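Local coordinates for putative ubiquinone biosynthesis protein (Nostoc punctiforme, PDB 3MSQ) that is not characterised in detail but probably takes part in ubiquinone biosynthesis as a Coq4-like protein, at residues Y17-L21 / S163-M168; V53-K57 / D114-L118; F105-V109 / M120-S124; Y129-F135 / L145-F149. One frame throughout, in Å; residues are numbered along the deposited sequence.

Interaction 1: residues Y17-L21 / S163-M168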
loop_
_atom_site.group_PDB
_atom_site.type_symbol
_atom_site.label_atom_id
_atom_site.label_comp_id
_atom_site.label_asym_id
_atom_site.label_seq_id
_atom_site.Cartn_x
_atom_site.Cartn_y
_atom_site.Cartn_z
ATOM N N TYR A 17 6.027 4.284 4.444
ATOM C CA TYR A 17 6.236 2.966 5.029
ATOM C C TYR A 17 5.708 1.906 4.068
ATOM O O TYR A 17 6.386 0.899 3.833
ATOM C CB TYR A 17 5.568 2.904 6.415
ATOM C CG TYR A 17 5.653 1.574 7.127
ATOM C CD1 TYR A 17 6.879 1.053 7.537
ATOM C CD2 TYR A 17 4.503 0.876 7.477
ATOM C CE1 TYR A 17 6.959 -0.166 8.218
ATOM C CE2 TYR A 17 4.571 -0.340 8.156
ATOM C CZ TYR A 17 5.800 -0.862 8.517
ATOM O OH TYR A 17 5.854 -2.066 9.180
ATOM N N ILE A 18 4.513 2.149 3.485
ATOM C CA ILE A 18 3.893 1.257 2.493
ATOM C C ILE A 18 4.813 1.153 1.253
ATOM O O ILE A 18 5.059 0.053 0.758
ATOM C CB ILE A 18 2.447 1.729 2.158
ATOM C CG1 ILE A 18 1.478 1.395 3.327
ATOM C CG2 ILE A 18 1.955 1.145 0.821
ATOM C CD1 ILE A 18 0.131 2.073 3.300
ATOM N N GLN A 19 5.371 2.299 0.814
ATOM C CA GLN A 19 6.320 2.401 -0.298
ATOM C C GLN A 19 7.543 1.513 0.016
ATOM O O GLN A 19 7.896 0.641 -0.795
ATOM C CB GLN A 19 6.737 3.870 -0.505
ATOM C CG GLN A 19 7.765 4.086 -1.614
ATOM C CD GLN A 19 8.426 5.459 -1.557
ATOM O OE1 GLN A 19 7.903 6.456 -1.011
ATOM N NE2 GLN A 19 9.588 5.560 -2.178
ATOM N N PHE A 20 8.124 1.697 1.236
ATOM C CA PHE A 20 9.277 0.967 1.718
ATOM C C PHE A 20 9.038 -0.556 1.762
ATOM O O PHE A 20 9.854 -1.316 1.226
ATOM C CB PHE A 20 9.722 1.522 3.078
ATOM C CG PHE A 20 11.107 1.085 3.503
ATOM C CD1 PHE A 20 12.222 1.412 2.745
ATOM C CD2 PHE A 20 11.295 0.345 4.668
ATOM C CE1 PHE A 20 13.494 0.964 3.117
ATOM C CE2 PHE A 20 12.580 -0.061 5.065
ATOM C CZ PHE A 20 13.665 0.225 4.274
ATOM N N LEU A 21 7.908 -0.995 2.350
ATOM C CA LEU A 21 7.577 -2.413 2.429
ATOM C C LEU A 21 7.495 -3.018 1.035
ATOM O O LEU A 21 8.110 -4.063 0.777
ATOM C CB LEU A 21 6.230 -2.626 3.153
ATOM C CG LEU A 21 6.111 -2.234 4.624
ATOM C CD1 LEU A 21 4.670 -2.029 4.983
ATOM C CD2 LEU A 21 6.730 -3.251 5.541
ATOM N N SER A 163 9.729 -2.625 12.892
ATOM C CA SER A 163 8.468 -3.179 12.346
ATOM C C SER A 163 8.691 -3.825 10.999
ATOM O O SER A 163 8.298 -4.970 10.798
ATOM C CB SER A 163 7.415 -2.095 12.191
ATOM O OG SER A 163 7.063 -1.593 13.466
ATOM N N PHE A 164 9.376 -3.099 10.099
ATOM C CA PHE A 164 9.750 -3.537 8.755
ATOM C C PHE A 164 10.494 -4.866 8.838
ATOM O O PHE A 164 10.086 -5.835 8.185
ATOM C CB PHE A 164 10.618 -2.458 8.078
ATOM C CG PHE A 164 11.274 -2.903 6.798
ATOM C CD1 PHE A 164 10.580 -2.869 5.595
ATOM C CD2 PHE A 164 12.575 -3.402 6.801
ATOM C CE1 PHE A 164 11.185 -3.301 4.411
ATOM C CE2 PHE A 164 13.176 -3.848 5.617
ATOM C CZ PHE A 164 12.476 -3.801 4.435
ATOM N N GLY A 165 11.551 -4.873 9.665
ATOM C CA GLY A 165 12.398 -6.025 9.956
ATOM C C GLY A 165 11.573 -7.246 10.292
ATOM O O GLY A 165 11.576 -8.220 9.532
HETATM N N MSE A 166 10.765 -7.138 11.353
HETATM C CA MSE A 166 9.873 -8.194 11.835
HETATM C C MSE A 166 8.923 -8.741 10.769
HETATM O O MSE A 166 8.824 -9.957 10.624
HETATM C CB MSE A 166 9.074 -7.687 13.034
HETATM C CG MSE A 166 9.741 -7.951 14.385
HETATM SE SE MSE A 166 8.787 -7.009 15.785
HETATM C CE MSE A 166 9.462 -5.379 15.496
ATOM N N VAL A 167 8.259 -7.843 10.007
ATOM C CA VAL A 167 7.307 -8.145 8.937
ATOM C C VAL A 167 7.992 -8.857 7.740
ATOM O O VAL A 167 7.475 -9.858 7.247
ATOM C CB VAL A 167 6.575 -6.844 8.501
ATOM C CG1 VAL A 167 5.737 -7.054 7.242
ATOM C CG2 VAL A 167 5.694 -6.323 9.617
HETATM N N MSE A 168 9.128 -8.318 7.259
HETATM C CA MSE A 168 9.829 -8.871 6.100
HETATM C C MSE A 168 10.441 -10.245 6.351
HETATM O O MSE A 168 10.406 -11.097 5.455
HETATM C CB MSE A 168 10.848 -7.877 5.550
HETATM C CG MSE A 168 10.203 -6.591 4.980
HETATM SE SE MSE A 168 9.001 -6.878 3.459
HETATM C CE MSE A 168 7.495 -6.359 4.223
#
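Phe164 lies across the end of the Phe20 side chain at about a right angle, and it has the largest share of the contact between helices 11-23 and 156-172. Its CB faces the ring of Tyr17, 4.3 Å from Tyr17 CE1. With CG anti to the backbone N (chi1 169°), the Phe164 ring swings alongside the neighbouring helix. At the root of that ring, Phe164 CG sits 3.6 Å from Phe20 CE2. One ortho carbon, CD1, is 3.4 Å from Phe20 CD2 and also has Leu21 CD2 at 3.9 Å. Farther out, Phe164 CZ still lies 3.8 Å from Phe20 CE2, which stands over the centre of the Phe164 face. The two ring planes are inclined at 43°, neither stacked nor edge-to-face. Met168 CG, from Phe164's own helix, lies over the rim of the opposite face. Leu21 CD2 then continues the apolar seam by reaching Met168 CE at 3.5 Å, while Leu21 CD1 leans on the Tyr17 ring. Tyr17 OH comes close to Ser163 CB, but its hydrogen bond goes to Tyr17 OH of the second subunit; Ser163 O bonds Ser163 OG of that chain. The axes of segments 17-21 and 163-168 pass 11.3 Å apart and cross at -39°, with large side chains filling the separation. Such self-pairing is consistent with a two-fold helical interface between subunits.

Interaction 2: residues V53-K57 / D114-L118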
loop_
_atom_site.group_PDB
_atom_site.type_symbol
_atom_site.label_atom_id
_atom_site.label_comp_id
_atom_site.label_asym_id
_atom_site.label_seq_id
_atom_site.Cartn_x
_atom_site.Cartn_y
_atom_site.Cartn_z
ATOM N N VAL A 53 13.056 14.798 18.578
ATOM C CA VAL A 53 13.948 15.925 18.795
ATOM C C VAL A 53 13.664 16.541 20.187
ATOM O O VAL A 53 14.599 16.737 20.957
ATOM C CB VAL A 53 13.806 16.940 17.648
ATOM C CG1 VAL A 53 14.432 18.273 18.029
ATOM C CG2 VAL A 53 14.415 16.389 16.360
ATOM N N ASP A 54 12.378 16.777 20.521
ATOM C CA ASP A 54 11.944 17.317 21.815
ATOM C C ASP A 54 12.407 16.463 23.004
ATOM O O ASP A 54 12.852 16.999 24.013
ATOM C CB ASP A 54 10.418 17.523 21.851
ATOM C CG ASP A 54 9.892 18.652 20.968
ATOM O OD1 ASP A 54 10.726 19.439 20.429
ATOM O OD2 ASP A 54 8.652 18.785 20.850
ATOM N N GLU A 55 12.353 15.145 22.863
ATOM C CA GLU A 55 12.756 14.216 23.916
ATOM C C GLU A 55 14.280 14.056 24.060
ATOM O O GLU A 55 14.769 13.928 25.186
ATOM C CB GLU A 55 12.028 12.865 23.775
ATOM C CG GLU A 55 10.555 12.911 24.165
ATOM C CD GLU A 55 10.237 13.403 25.567
ATOM O OE1 GLU A 55 10.713 12.788 26.551
ATOM O OE2 GLU A 55 9.507 14.416 25.677
ATOM N N LEU A 56 15.021 14.077 22.932
ATOM C CA LEU A 56 16.486 13.986 22.907
ATOM C C LEU A 56 17.090 15.202 23.566
ATOM O O LEU A 56 17.993 15.058 24.384
ATOM C CB LEU A 56 16.997 13.878 21.460
ATOM C CG LEU A 56 16.927 12.504 20.802
ATOM C CD1 LEU A 56 17.008 12.624 19.331
ATOM C CD2 LEU A 56 18.084 11.656 21.226
ATOM N N LYS A 57 16.560 16.402 23.232
ATOM C CA LYS A 57 16.962 17.692 23.805
ATOM C C LYS A 57 16.696 17.804 25.335
ATOM O O LYS A 57 17.118 18.778 25.946
ATOM C CB LYS A 57 16.312 18.841 23.037
ATOM C CG LYS A 57 16.980 19.167 21.703
ATOM C CD LYS A 57 16.313 20.395 21.085
ATOM C CE LYS A 57 17.262 21.542 20.886
ATOM N NZ LYS A 57 16.521 22.778 20.561
ATOM N N ASP A 114 16.636 21.411 13.683
ATOM C CA ASP A 114 16.983 20.275 14.542
ATOM C C ASP A 114 16.729 18.911 13.899
ATOM O O ASP A 114 17.515 17.989 14.150
ATOM C CB ASP A 114 16.331 20.364 15.922
ATOM C CG ASP A 114 16.679 21.564 16.804
ATOM O OD1 ASP A 114 17.874 22.021 16.777
ATOM O OD2 ASP A 114 15.809 21.966 17.618
ATOM N N ILE A 115 15.650 18.769 13.073
ATOM C CA ILE A 115 15.348 17.504 12.373
ATOM C C ILE A 115 16.433 17.180 11.300
ATOM O O ILE A 115 16.939 16.054 11.270
ATOM C CB ILE A 115 13.898 17.497 11.822
ATOM C CG1 ILE A 115 12.897 17.339 12.979
ATOM C CG2 ILE A 115 13.696 16.432 10.730
ATOM C CD1 ILE A 115 11.450 17.732 12.657
ATOM N N SER A 116 16.827 18.183 10.468
ATOM C CA SER A 116 17.894 17.984 9.485
ATOM C C SER A 116 19.232 17.768 10.208
ATOM O O SER A 116 20.069 16.986 9.740
ATOM C CB SER A 116 17.957 19.119 8.469
ATOM O OG SER A 116 17.915 20.391 9.086
ATOM N N TYR A 117 19.393 18.395 11.395
ATOM C CA TYR A 117 20.582 18.149 12.194
ATOM C C TYR A 117 20.661 16.660 12.670
ATOM O O TYR A 117 21.669 16.000 12.455
ATOM C CB TYR A 117 20.696 19.111 13.390
ATOM C CG TYR A 117 21.803 18.664 14.319
ATOM C CD1 TYR A 117 23.108 18.513 13.858
ATOM C CD2 TYR A 117 21.530 18.286 15.627
ATOM C CE1 TYR A 117 24.108 17.991 14.670
ATOM C CE2 TYR A 117 22.539 17.821 16.470
ATOM C CZ TYR A 117 23.828 17.671 15.984
ATOM O OH TYR A 117 24.831 17.180 16.782
ATOM N N LEU A 118 19.625 16.164 13.343
ATOM C CA LEU A 118 19.583 14.797 13.863
ATOM C C LEU A 118 19.770 13.767 12.764
ATOM O O LEU A 118 20.404 12.751 12.998
ATOM C CB LEU A 118 18.272 14.559 14.617
ATOM C CG LEU A 118 18.049 13.182 15.239
ATOM C CD1 LEU A 118 19.119 12.840 16.249
ATOM C CD2 LEU A 118 16.651 13.081 15.842
#
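Val53 works its two methyls into different parts of the start of helix 114-133. Its CG2 branch meets Ile115 CG1 at 3.8 Å and passes Leu118 CD2 at 4.0 Å, the Val53 and Leu118 side chains running past one another head to tail. One turn on, Leu56 and Leu118 reach for each other tip to tip, Leu56 CD1 lying 3.5 Å from Leu118 CD2. This is the close, buried half, and Val62 of helix 60-68 also packs on Leu56. Toward solvent the character changes. Val53 CG1 rests 3.5 Å from Asp114 CB, and beyond it the carboxylate meets Lys57. Lys57, its chain bent at chi3 (119°), brings NZ to within 3.1 Å of Asp114 OD2 in a hydrogen-bonded salt bridge. The amine comes from the syn side, 30° out of the carboxylate plane, while Asp114 OD1 has a long, weak ion pair with Arg69. Phe66 touches both Lys57 and Asp114. An asparagine in place of Asp114 would probably leave the Lys57 ammonium without its countercharge and the lysine chain freer to wander. Asp114 opens helix 114-133, where its negative charge is probably also welcomed by the helix dipole. Apolar packing joins the segments on the inner side; the partly exposed edge adds a charge pair, whose strength probably depends on the solvent around it.

Interaction 3: residues F105-V109 / M120-S124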
loop_
_atom_site.group_PDB
_atom_site.type_symbol
_atom_site.label_atom_id
_atom_site.label_comp_id
_atom_site.label_asym_id
_atom_site.label_seq_id
_atom_site.Cartn_x
_atom_site.Cartn_y
_atom_site.Cartn_z
ATOM N N PHE A 105 30.042 8.679 1.704
ATOM C CA PHE A 105 29.582 7.339 2.099
ATOM C C PHE A 105 28.035 7.223 2.271
ATOM O O PHE A 105 27.498 6.106 2.385
ATOM C CB PHE A 105 30.312 6.860 3.389
ATOM C CG PHE A 105 31.436 5.881 3.173
ATOM C CD1 PHE A 105 31.179 4.581 2.738
ATOM C CD2 PHE A 105 32.751 6.249 3.414
ATOM C CE1 PHE A 105 32.225 3.689 2.499
ATOM C CE2 PHE A 105 33.794 5.353 3.186
ATOM C CZ PHE A 105 33.525 4.083 2.723
ATOM N N TYR A 106 27.340 8.392 2.316
ATOM C CA TYR A 106 25.889 8.537 2.530
ATOM C C TYR A 106 25.326 9.783 1.812
ATOM O O TYR A 106 26.091 10.551 1.210
ATOM C CB TYR A 106 25.576 8.580 4.048
ATOM C CG TYR A 106 26.229 9.734 4.790
ATOM C CD1 TYR A 106 25.591 10.968 4.901
ATOM C CD2 TYR A 106 27.477 9.588 5.393
ATOM C CE1 TYR A 106 26.189 12.034 5.570
ATOM C CE2 TYR A 106 28.085 10.650 6.064
ATOM C CZ TYR A 106 27.432 11.868 6.156
ATOM O OH TYR A 106 28.010 12.913 6.831
ATOM N N LYS A 107 23.992 9.987 1.909
ATOM C CA LYS A 107 23.264 11.119 1.314
ATOM C C LYS A 107 23.361 12.358 2.219
ATOM O O LYS A 107 22.822 12.352 3.329
ATOM C CB LYS A 107 21.784 10.728 1.086
ATOM C CG LYS A 107 21.128 11.292 -0.174
ATOM C CD LYS A 107 19.687 10.802 -0.263
ATOM C CE LYS A 107 18.972 11.244 -1.519
ATOM N NZ LYS A 107 17.549 10.811 -1.509
ATOM N N LYS A 108 24.065 13.405 1.753
ATOM C CA LYS A 108 24.242 14.658 2.500
ATOM C C LYS A 108 23.092 15.653 2.251
ATOM O O LYS A 108 22.638 15.815 1.122
ATOM C CB LYS A 108 25.614 15.301 2.232
ATOM C CG LYS A 108 26.758 14.637 2.975
ATOM C CD LYS A 108 28.030 15.475 2.896
ATOM C CE LYS A 108 29.079 15.065 3.910
ATOM N NZ LYS A 108 28.767 15.563 5.283
ATOM N N VAL A 109 22.630 16.305 3.325
ATOM C CA VAL A 109 21.525 17.275 3.376
ATOM C C VAL A 109 22.033 18.560 4.092
ATOM O O VAL A 109 22.828 18.456 5.039
ATOM C CB VAL A 109 20.331 16.593 4.126
ATOM C CG1 VAL A 109 19.378 17.582 4.803
ATOM C CG2 VAL A 109 19.577 15.650 3.214
HETATM N N MSE A 120 21.578 14.233 9.971
HETATM C CA MSE A 120 23.003 14.286 9.649
HETATM C C MSE A 120 23.832 13.641 10.738
HETATM O O MSE A 120 24.644 12.782 10.411
HETATM C CB MSE A 120 23.470 15.703 9.302
HETATM C CG MSE A 120 22.893 16.208 7.966
HETATM SE SE MSE A 120 23.216 14.996 6.472
HETATM C CE MSE A 120 25.157 15.489 6.307
ATOM N N LEU A 121 23.552 13.940 12.027
ATOM C CA LEU A 121 24.276 13.302 13.130
ATOM C C LEU A 121 24.181 11.752 13.041
ATOM O O LEU A 121 25.183 11.042 13.153
ATOM C CB LEU A 121 23.779 13.819 14.490
ATOM C CG LEU A 121 24.437 13.193 15.724
ATOM C CD1 LEU A 121 25.882 13.552 15.809
ATOM C CD2 LEU A 121 23.707 13.555 16.999
ATOM N N TRP A 122 22.972 11.264 12.790
ATOM C CA TRP A 122 22.626 9.862 12.651
ATOM C C TRP A 122 23.425 9.204 11.505
ATOM O O TRP A 122 24.097 8.200 11.733
ATOM C CB TRP A 122 21.097 9.765 12.425
ATOM C CG TRP A 122 20.590 8.442 11.958
ATOM C CD1 TRP A 122 20.082 8.135 10.722
ATOM C CD2 TRP A 122 20.527 7.242 12.735
ATOM N NE1 TRP A 122 19.735 6.804 10.674
ATOM C CE2 TRP A 122 19.982 6.234 11.905
ATOM C CE3 TRP A 122 20.866 6.925 14.064
ATOM C CZ2 TRP A 122 19.769 4.928 12.367
ATOM C CZ3 TRP A 122 20.676 5.627 14.512
ATOM C CH2 TRP A 122 20.127 4.648 13.673
ATOM N N ARG A 123 23.361 9.795 10.291
ATOM C CA ARG A 123 24.033 9.292 9.102
ATOM C C ARG A 123 25.556 9.310 9.222
ATOM O O ARG A 123 26.198 8.339 8.843
ATOM C CB ARG A 123 23.555 10.038 7.861
ATOM C CG ARG A 123 22.103 9.755 7.492
ATOM C CD ARG A 123 21.658 10.503 6.237
ATOM N NE ARG A 123 20.235 10.266 5.995
ATOM C CZ ARG A 123 19.511 10.830 5.035
ATOM N NH1 ARG A 123 20.067 11.688 4.190
ATOM N NH2 ARG A 123 18.223 10.541 4.914
ATOM N N SER A 124 26.132 10.382 9.793
ATOM C CA SER A 124 27.589 10.535 9.980
ATOM C C SER A 124 28.172 9.550 10.959
ATOM O O SER A 124 29.354 9.205 10.843
ATOM C CB SER A 124 27.929 11.913 10.531
ATOM O OG SER A 124 26.940 12.874 10.243
#
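The carbonyl oxygen of Lys107 accepts a hydrogen bond from Arg123 NH1 at 3.0 Å, moderately bent with an N-H...O angle of 148°. The oxygen lies near the guanidinium plane, at its edge, whereas the donor stands 36° out of the carbonyl plane. Arg123 gets there by running extended from CG to NE, out from helix 114-133 and toward the loop backbone. Its other nitrogens look to helix 32-42: NH2 makes a salt bridge with Asp41, and NE a long, weak ion pair with Glu40. The group is thus held from two directions and probably turns little. Nearer the helix, Arg123 CB sits over one face of the Tyr106 ring as a CH-pi contact, 4.1 Å from the ring centroid. Tyr106 CG lies between its backbone N and carbonyl carbon (chi1 61°), which turns the ring broadside to the helix. Selenomethionine Met120, bent at chi2 and chi3, brings its CE to the edge of that ring, 3.7 Å from Tyr106 CE1, and its selenium to 3.5 Å from Val109 N. On the outer side Lys108 NZ donates a hydrogen bond to Tyr106 OH at 3.2 Å. Lys107 NZ forms a salt bridge with Asp38 of helix 32-42. What results is an irregular connection between helices 88-98 and 114-133 that folds back along the very helix it leads into, pinned by a side-chain-to-backbone arginine bond.

Interaction 4: residues Y129-F135 / L145-F149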
loop_
_atom_site.group_PDB
_atom_site.type_symbol
_atom_site.label_atom_id
_atom_site.label_comp_id
_atom_site.label_asym_id
_atom_site.label_seq_id
_atom_site.Cartn_x
_atom_site.Cartn_y
_atom_site.Cartn_z
ATOM N N TYR A 129 28.328 2.868 15.596
ATOM C CA TYR A 129 27.480 2.267 16.638
ATOM C C TYR A 129 27.633 0.765 16.808
ATOM O O TYR A 129 27.914 0.327 17.922
ATOM C CB TYR A 129 25.979 2.617 16.474
ATOM C CG TYR A 129 25.581 4.064 16.667
ATOM C CD1 TYR A 129 26.497 5.007 17.110
ATOM C CD2 TYR A 129 24.287 4.493 16.382
ATOM C CE1 TYR A 129 26.147 6.347 17.238
ATOM C CE2 TYR A 129 23.922 5.832 16.506
ATOM C CZ TYR A 129 24.854 6.756 16.946
ATOM O OH TYR A 129 24.521 8.084 17.093
ATOM N N HIS A 130 27.457 -0.019 15.726
ATOM C CA HIS A 130 27.540 -1.475 15.776
ATOM C C HIS A 130 28.869 -2.044 16.336
ATOM O O HIS A 130 28.843 -3.112 16.956
ATOM C CB HIS A 130 27.129 -2.108 14.432
ATOM C CG HIS A 130 28.211 -2.075 13.411
ATOM N ND1 HIS A 130 28.278 -1.069 12.463
ATOM C CD2 HIS A 130 29.259 -2.916 13.241
ATOM C CE1 HIS A 130 29.357 -1.336 11.740
ATOM N NE2 HIS A 130 29.983 -2.437 12.178
ATOM N N VAL A 131 30.014 -1.339 16.135
ATOM C CA VAL A 131 31.308 -1.800 16.672
ATOM C C VAL A 131 31.385 -1.703 18.211
ATOM O O VAL A 131 31.896 -2.630 18.851
ATOM C CB VAL A 131 32.600 -1.317 15.936
ATOM C CG1 VAL A 131 32.415 -1.286 14.425
ATOM C CG2 VAL A 131 33.097 0.022 16.447
ATOM N N VAL A 132 30.842 -0.595 18.788
ATOM C CA VAL A 132 30.777 -0.331 20.231
ATOM C C VAL A 132 29.677 -1.204 20.848
ATOM O O VAL A 132 29.935 -1.883 21.850
ATOM C CB VAL A 132 30.607 1.179 20.545
ATOM C CG1 VAL A 132 30.484 1.443 22.050
ATOM C CG2 VAL A 132 31.759 1.995 19.960
ATOM N N ALA A 133 28.477 -1.228 20.218
ATOM C CA ALA A 133 27.321 -2.015 20.652
ATOM C C ALA A 133 27.509 -3.538 20.523
ATOM O O ALA A 133 26.842 -4.294 21.241
ATOM C CB ALA A 133 26.080 -1.573 19.904
ATOM N N GLY A 134 28.375 -3.973 19.602
ATOM C CA GLY A 134 28.646 -5.387 19.369
ATOM C C GLY A 134 27.564 -6.130 18.600
ATOM O O GLY A 134 27.002 -7.111 19.100
ATOM N N PHE A 135 27.278 -5.671 17.363
ATOM C CA PHE A 135 26.311 -6.262 16.417
ATOM C C PHE A 135 26.968 -6.454 15.058
ATOM O O PHE A 135 27.865 -5.686 14.704
ATOM C CB PHE A 135 25.062 -5.382 16.268
ATOM C CG PHE A 135 24.204 -5.367 17.500
ATOM C CD1 PHE A 135 23.237 -6.344 17.704
ATOM C CD2 PHE A 135 24.367 -4.383 18.467
ATOM C CE1 PHE A 135 22.466 -6.356 18.864
ATOM C CE2 PHE A 135 23.600 -4.397 19.629
ATOM C CZ PHE A 135 22.661 -5.388 19.821
ATOM N N LEU A 145 20.789 -3.809 16.295
ATOM C CA LEU A 145 21.340 -2.493 16.633
ATOM C C LEU A 145 20.239 -1.452 16.774
ATOM O O LEU A 145 20.306 -0.616 17.687
ATOM C CB LEU A 145 22.415 -2.030 15.613
ATOM C CG LEU A 145 22.943 -0.597 15.749
ATOM C CD1 LEU A 145 23.853 -0.462 16.944
ATOM C CD2 LEU A 145 23.638 -0.161 14.492
ATOM N N GLN A 146 19.217 -1.505 15.886
ATOM C CA GLN A 146 18.089 -0.559 15.930
ATOM C C GLN A 146 17.287 -0.741 17.220
ATOM O O GLN A 146 16.768 0.222 17.765
ATOM C CB GLN A 146 17.181 -0.702 14.681
ATOM C CG GLN A 146 17.823 -0.288 13.337
ATOM C CD GLN A 146 18.158 1.183 13.217
ATOM O OE1 GLN A 146 17.605 2.039 13.905
ATOM N NE2 GLN A 146 19.092 1.511 12.341
ATOM N N ALA A 147 17.215 -1.978 17.713
ATOM C CA ALA A 147 16.516 -2.333 18.947
ATOM C C ALA A 147 17.275 -1.762 20.128
ATOM O O ALA A 147 16.653 -1.180 21.012
ATOM C CB ALA A 147 16.356 -3.852 19.057
ATOM N N PHE A 148 18.617 -1.821 20.081
ATOM C CA PHE A 148 19.518 -1.237 21.086
ATOM C C PHE A 148 19.318 0.298 21.117
ATOM O O PHE A 148 19.189 0.868 22.200
ATOM C CB PHE A 148 20.994 -1.607 20.767
ATOM C CG PHE A 148 22.055 -1.106 21.729
ATOM C CD1 PHE A 148 22.453 0.227 21.723
ATOM C CD2 PHE A 148 22.720 -1.987 22.577
ATOM C CE1 PHE A 148 23.434 0.681 22.609
ATOM C CE2 PHE A 148 23.709 -1.528 23.453
ATOM C CZ PHE A 148 24.062 -0.199 23.460
ATOM N N PHE A 149 19.233 0.936 19.916
ATOM C CA PHE A 149 19.057 2.379 19.722
ATOM C C PHE A 149 17.679 2.883 20.193
ATOM O O PHE A 149 17.596 3.930 20.864
ATOM C CB PHE A 149 19.367 2.776 18.275
ATOM C CG PHE A 149 19.636 4.251 18.106
ATOM C CD1 PHE A 149 20.808 4.824 18.600
ATOM C CD2 PHE A 149 18.709 5.077 17.477
ATOM C CE1 PHE A 149 21.036 6.204 18.488
ATOM C CE2 PHE A 149 18.942 6.455 17.365
ATOM C CZ PHE A 149 20.111 7.006 17.861
#
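Leu145 has CG anti to its backbone N (chi1 172°), which sends both methyls between the side chains of helix 114-133; Phe135, with CG anti to the carbonyl carbon (chi1 -70°), turns its ring back over the Leu145 backbone. Leu145 CD1 nestles among Tyr129 CB, at 3.8 Å, and Ala133 CB, at 3.9 Å, while CD2 touches His130 CB. Leu145 N stands 3.8 Å above the centre of the Phe135 ring, and the edge of that ring meets Phe148, Phe135 CE2 to Phe148 CD2 being 3.9 Å. Ala133 CB sits over the face of the Phe148 ring, a CH-pi contact almost on the ring normal, 4.1 Å from the centroid. The Tyr129 and Phe149 rings lie almost parallel, displaced so far that they scarcely overlap, touching mainly through Tyr129 CE2 and Phe149 CE1 at 3.5 Å. Phe135 N bonds His130 O at 3.0 Å just past the helix end, where Gly134 has positive phi. The Phe135 ring also makes a cation-pi contact with Arg186 of helix 177-192. An alanine at Phe135 is likely to open a gap over Leu145 and deprive Arg186 of its cation-pi partner. The axes of segments 129-133 and 145-149 cross at 81°. Helix 177-192 touches Phe135 through Glu183 and Phe148 through Val190, helix 156-172 backs Gln146 and Ala147, and helix 88-98 lies against Val131 and supplies Glu95, hydrogen-bonded to His130 NE2.

Helix 114-133 is common to interactions 2, 3 and 4, used successively at its start, middle and end. Interaction 4 lies deepest, its centre about 8 Å from the centre of the chain, and is wholly buried and apolar across its segments. Interaction 1, its centre about 17 Å from the centre of the chain, is buried too, but there neighbouring subunits contribute to the covering. Interactions 2 and 3 are only partly buried and accordingly mix greasy packing with charge: a salt bridge between helices in one, an arginine bond to a loop carbonyl in the other. Trp122 joins interactions 3 and 4, packing on Phe149, Gln146 and Tyr129, while Ser116 touches Val109 between interactions 2 and 3.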